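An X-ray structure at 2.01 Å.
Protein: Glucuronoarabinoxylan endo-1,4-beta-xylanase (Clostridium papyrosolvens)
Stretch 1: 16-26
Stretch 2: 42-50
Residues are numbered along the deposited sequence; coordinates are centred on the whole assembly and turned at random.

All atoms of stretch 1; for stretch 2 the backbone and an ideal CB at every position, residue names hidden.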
# COMPACT_ATOMS: atom_id res chain seq x y z
N ILE A 16 11.41 -2.07 -2.69
CA ILE A 16 10.04 -1.68 -3.02
C ILE A 16 9.23 -2.89 -3.45
O ILE A 16 9.59 -3.59 -4.39
CB ILE A 16 10.01 -0.61 -4.13
CG1 ILE A 16 10.83 0.62 -3.69
CG2 ILE A 16 8.58 -0.21 -4.42
CD1 ILE A 16 10.32 1.23 -2.39
N ARG A 17 8.15 -3.17 -2.72
CA ARG A 17 7.23 -4.23 -3.10
C ARG A 17 6.25 -3.74 -4.18
O ARG A 17 5.92 -4.48 -5.11
CB ARG A 17 6.49 -4.78 -1.88
CG ARG A 17 5.50 -5.92 -2.18
CD ARG A 17 6.20 -7.09 -2.86
NE ARG A 17 7.47 -7.35 -2.20
CZ ARG A 17 8.47 -8.02 -2.73
NH1 ARG A 17 8.37 -8.53 -3.95
NH2 ARG A 17 9.59 -8.19 -2.04
N GLY A 18 5.79 -2.50 -4.05
CA GLY A 18 4.89 -1.95 -5.05
C GLY A 18 3.91 -0.93 -4.52
O GLY A 18 4.06 -0.43 -3.40
N PHE A 19 2.90 -0.61 -5.34
CA PHE A 19 1.93 0.44 -5.04
C PHE A 19 0.64 0.02 -5.69
O PHE A 19 0.67 -0.64 -6.72
CB PHE A 19 2.36 1.78 -5.67
CG PHE A 19 3.68 2.30 -5.17
CD1 PHE A 19 4.86 1.89 -5.78
CD2 PHE A 19 3.74 3.19 -4.10
CE1 PHE A 19 6.08 2.35 -5.32
CE2 PHE A 19 4.95 3.64 -3.63
CZ PHE A 19 6.13 3.23 -4.24
N GLY A 20 -0.49 0.42 -5.14
CA GLY A 20 -1.75 -0.09 -5.68
C GLY A 20 -2.95 0.47 -4.96
O GLY A 20 -2.88 1.54 -4.35
N ALA A 21 -4.06 -0.25 -5.04
CA ALA A 21 -5.34 0.20 -4.50
C ALA A 21 -6.18 -1.02 -4.14
O ALA A 21 -5.70 -2.16 -4.21
CB ALA A 21 -6.06 1.06 -5.55
N SER A 22 -7.44 -0.81 -3.80
CA SER A 22 -8.29 -1.93 -3.41
C SER A 22 -9.54 -2.05 -4.27
O SER A 22 -10.15 -1.06 -4.64
CB SER A 22 -8.68 -1.80 -1.93
OG SER A 22 -9.52 -2.87 -1.53
N SER A 23 -9.91 -3.29 -4.60
CA SER A 23 -11.17 -3.58 -5.29
C SER A 23 -12.33 -3.88 -4.31
O SER A 23 -13.40 -4.32 -4.74
CB SER A 23 -10.99 -4.72 -6.30
OG SER A 23 -10.39 -5.86 -5.72
N ALA A 24 -12.10 -3.70 -3.01
CA ALA A 24 -13.14 -3.99 -2.00
C ALA A 24 -14.44 -3.28 -2.30
O ALA A 24 -14.45 -2.09 -2.59
CB ALA A 24 -12.64 -3.56 -0.59
N TRP A 25 -15.55 -4.01 -2.25
CA TRP A 25 -16.89 -3.47 -2.49
C TRP A 25 -17.05 -2.80 -3.86
O TRP A 25 -17.97 -2.01 -4.06
CB TRP A 25 -17.28 -2.49 -1.39
CG TRP A 25 -17.66 -3.15 -0.09
CD1 TRP A 25 -18.69 -4.04 0.12
CD2 TRP A 25 -17.01 -2.98 1.19
NE1 TRP A 25 -18.71 -4.42 1.45
CE2 TRP A 25 -17.71 -3.78 2.12
CE3 TRP A 25 -15.92 -2.21 1.63
CZ2 TRP A 25 -17.34 -3.84 3.48
CZ3 TRP A 25 -15.56 -2.28 2.98
CH2 TRP A 25 -16.26 -3.10 3.89
N CYS A 26 -16.19 -3.13 -4.81
CA CYS A 26 -16.29 -2.61 -6.19
C CYS A 26 -17.02 -3.55 -7.14
O CYS A 26 -17.05 -3.33 -8.36
CB CYS A 26 -14.91 -2.24 -6.74
SG CYS A 26 -14.15 -0.94 -5.73
N UNK A 42 0.47 1.43 -14.19
CA UNK A 42 1.40 0.43 -13.68
C UNK A 42 1.25 0.02 -12.22
O UNK A 42 2.23 -0.40 -11.60
CB UNK A 42 2.82 0.95 -13.88
N UNK A 43 0.04 0.11 -11.66
CA UNK A 43 -0.16 -0.35 -10.27
C UNK A 43 0.27 -1.81 -10.15
O UNK A 43 -0.08 -2.66 -10.99
CB UNK A 43 -1.62 -0.19 -9.84
N UNK A 44 1.13 -2.07 -9.17
CA UNK A 44 1.70 -3.39 -8.92
C UNK A 44 1.10 -4.22 -7.76
O UNK A 44 1.61 -5.29 -7.45
CB UNK A 44 3.20 -3.21 -8.65
N UNK A 45 0.09 -3.70 -7.07
CA UNK A 45 -0.54 -4.42 -5.97
C UNK A 45 -2.05 -4.15 -5.98
O UNK A 45 -2.48 -3.02 -6.16
CB UNK A 45 0.08 -4.01 -4.63
N UNK A 46 -2.83 -5.21 -5.77
CA UNK A 46 -4.28 -5.11 -5.59
C UNK A 46 -4.69 -5.74 -4.27
O UNK A 46 -4.26 -6.84 -3.93
CB UNK A 46 -5.02 -5.78 -6.75
N UNK A 47 -5.54 -5.03 -3.53
CA UNK A 47 -6.10 -5.52 -2.28
C UNK A 47 -7.56 -5.91 -2.46
O UNK A 47 -8.40 -5.06 -2.79
CB UNK A 47 -5.96 -4.46 -1.18
N UNK A 48 -7.87 -7.18 -2.19
CA UNK A 48 -9.23 -7.72 -2.19
C UNK A 48 -9.84 -7.66 -0.79
O UNK A 48 -9.13 -7.67 0.22
CB UNK A 48 -9.23 -9.16 -2.70
N UNK A 49 -11.16 -7.48 -0.74
CA UNK A 49 -11.87 -7.69 0.52
C UNK A 49 -12.48 -9.09 0.49
O UNK A 49 -13.14 -9.45 -0.49
CB UNK A 49 -12.94 -6.62 0.74
N UNK A 50 -12.28 -9.85 1.56
CA UNK A 50 -12.84 -11.20 1.68
C UNK A 50 -14.31 -11.11 2.09
O UNK A 50 -14.64 -10.67 3.21
CB UNK A 50 -12.05 -12.03 2.69

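Position 42 sits beyond the reach of stretch 1: its ideal CB finds nothing of that segment within 5.5 Å. The backbone decides instead, since a phi of 63° favours a residue without a CB. The deposited residue is Gly 42, the first to leave helical angles after a helix.

At 43 the CA-to-CB bond points sideways, and the ideal CB lies 4.2 Å from Gly 20 CA. Beside it the backbone of Gly 20 and the methyl of Ala 21 offer a surface that a flat ring or a long aliphatic chain could cover. Tyr 43 covers it, its CD2 3.9 Å from Gly 20 CA and its CE2 4.2 Å from Ala 21 CB; its hydroxyl is satisfied elsewhere in the structure.

Position 44 also points sideways, with its ideal CB 4.2 Å from Gly 18 CA. The amide of Phe 19 is within range of a short polar side chain, so serine, threonine or aspartate would be reasonable. It is Ser 44: Phe 19 N donates to Ser 44 OG at 3.0 Å, while Ser 44 N donates to Phe 19 O at 2.9 Å. The fit depends on Gly 18, where a CB would fall 2.4 Å from Ser 44 OG. A water donates to both Arg 17 O and Ser 44 O, at 2.6 and 3.2 Å.

At 45 the parallel pairing with Gly 20 begins. The CB bond is sideways, but the bare backbone around Gly 18 leaves room for a branched or long aliphatic group. Ile 45 reaches in with CD1, 3.4 Å from Gly 18 C and 4.2 Å from Arg 17 CG. Its carbonyl lies so close to Gly 20, 3.1 Å from Ile 45 O to Gly 20 CA, that a CB there would clash.

Position 46 shares a sheet face with Ala 21, and the backbone at Ser 23 lies within reach of a medium aliphatic. Leu 46 brings its CD1 to 3.6 Å from Ser 23 N.

Position 47 is on the face of Ser 22, its ideal CB 3.9 Å from Ser 22 CB. Its backbone amide and carbonyl do the pairing, so many side chains could follow the CB. The residue is Arg 47: Arg 47 N donates to Ala 21 O at 3.0 Å, and Arg 47 O accepts from Ser 22 OG at 2.8 Å and from Ser 23 N at 2.9 Å. Its chain is extended, and its end leads away to partners elsewhere in the structure.

Position 48 points away, so stretch 1 asks little. Leu 48 nonetheless brings CD2 to 3.5 Å from Ser 23 OG.

Position 49 points toward stretch 1, its ideal CB a tight 3.4 Å from Ala 24 CB, with the indole of Trp 25 beyond. A long chain with a flat end, or an aromatic, would suit. Arg 49 stacks its guanidinium on that ring, centres 3.9 Å apart, while its CD sits over the six-membered ring.

Position 50 is out of reach of stretch 1, which sets no preference there; it is Ile 50.

Stretch 2 (42-50) GYSILRLRI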
# COMPACT_ATOMS: atom_id res chain seq x y z
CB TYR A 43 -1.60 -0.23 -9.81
CG TYR A 43 -2.12 1.16 -9.60
CD1 TYR A 43 -1.41 2.26 -10.03
CD2 TYR A 43 -3.32 1.36 -8.94
CE1 TYR A 43 -1.92 3.55 -9.85
CE2 TYR A 43 -3.84 2.63 -8.77
CZ TYR A 43 -3.13 3.72 -9.21
OH TYR A 43 -3.67 4.99 -9.03
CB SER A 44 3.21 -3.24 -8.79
OG SER A 44 3.47 -2.24 -7.83
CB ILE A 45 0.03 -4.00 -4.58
CG1 ILE A 45 1.55 -4.11 -4.55
CG2 ILE A 45 -0.60 -4.84 -3.46
CD1 ILE A 45 2.18 -3.60 -3.22
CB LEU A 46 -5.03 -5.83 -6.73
CG LEU A 46 -6.56 -5.84 -6.60
CD1 LEU A 46 -7.17 -4.41 -6.68
CD2 LEU A 46 -7.17 -6.72 -7.66
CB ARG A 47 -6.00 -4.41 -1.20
CG ARG A 47 -6.54 -4.80 0.18
CD ARG A 47 -6.51 -3.60 1.13
NE ARG A 47 -6.88 -3.96 2.52
CZ ARG A 47 -7.64 -3.21 3.30
NH1 ARG A 47 -8.11 -2.07 2.84
NH2 ARG A 47 -7.90 -3.58 4.57
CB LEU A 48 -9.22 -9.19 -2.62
CG LEU A 48 -8.37 -9.61 -3.82
CD1 LEU A 48 -8.39 -11.13 -3.94
CD2 LEU A 48 -8.89 -8.94 -5.09
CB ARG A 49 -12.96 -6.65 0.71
CG ARG A 49 -13.93 -7.00 1.85
CD ARG A 49 -15.01 -5.95 2.03
NE ARG A 49 -16.19 -6.54 2.67
CZ ARG A 49 -17.09 -7.27 2.01
NH1 ARG A 49 -16.96 -7.49 0.70
NH2 ARG A 49 -18.13 -7.79 2.65
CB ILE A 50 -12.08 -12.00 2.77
CG1 ILE A 50 -10.58 -12.07 2.44
CG2 ILE A 50 -12.64 -13.41 2.93
CD1 ILE A 50 -9.74 -12.79 3.52
O HOH W 1 4.51 -6.10 -6.50
O HOH W 2 -15.20 -6.90 -2.06
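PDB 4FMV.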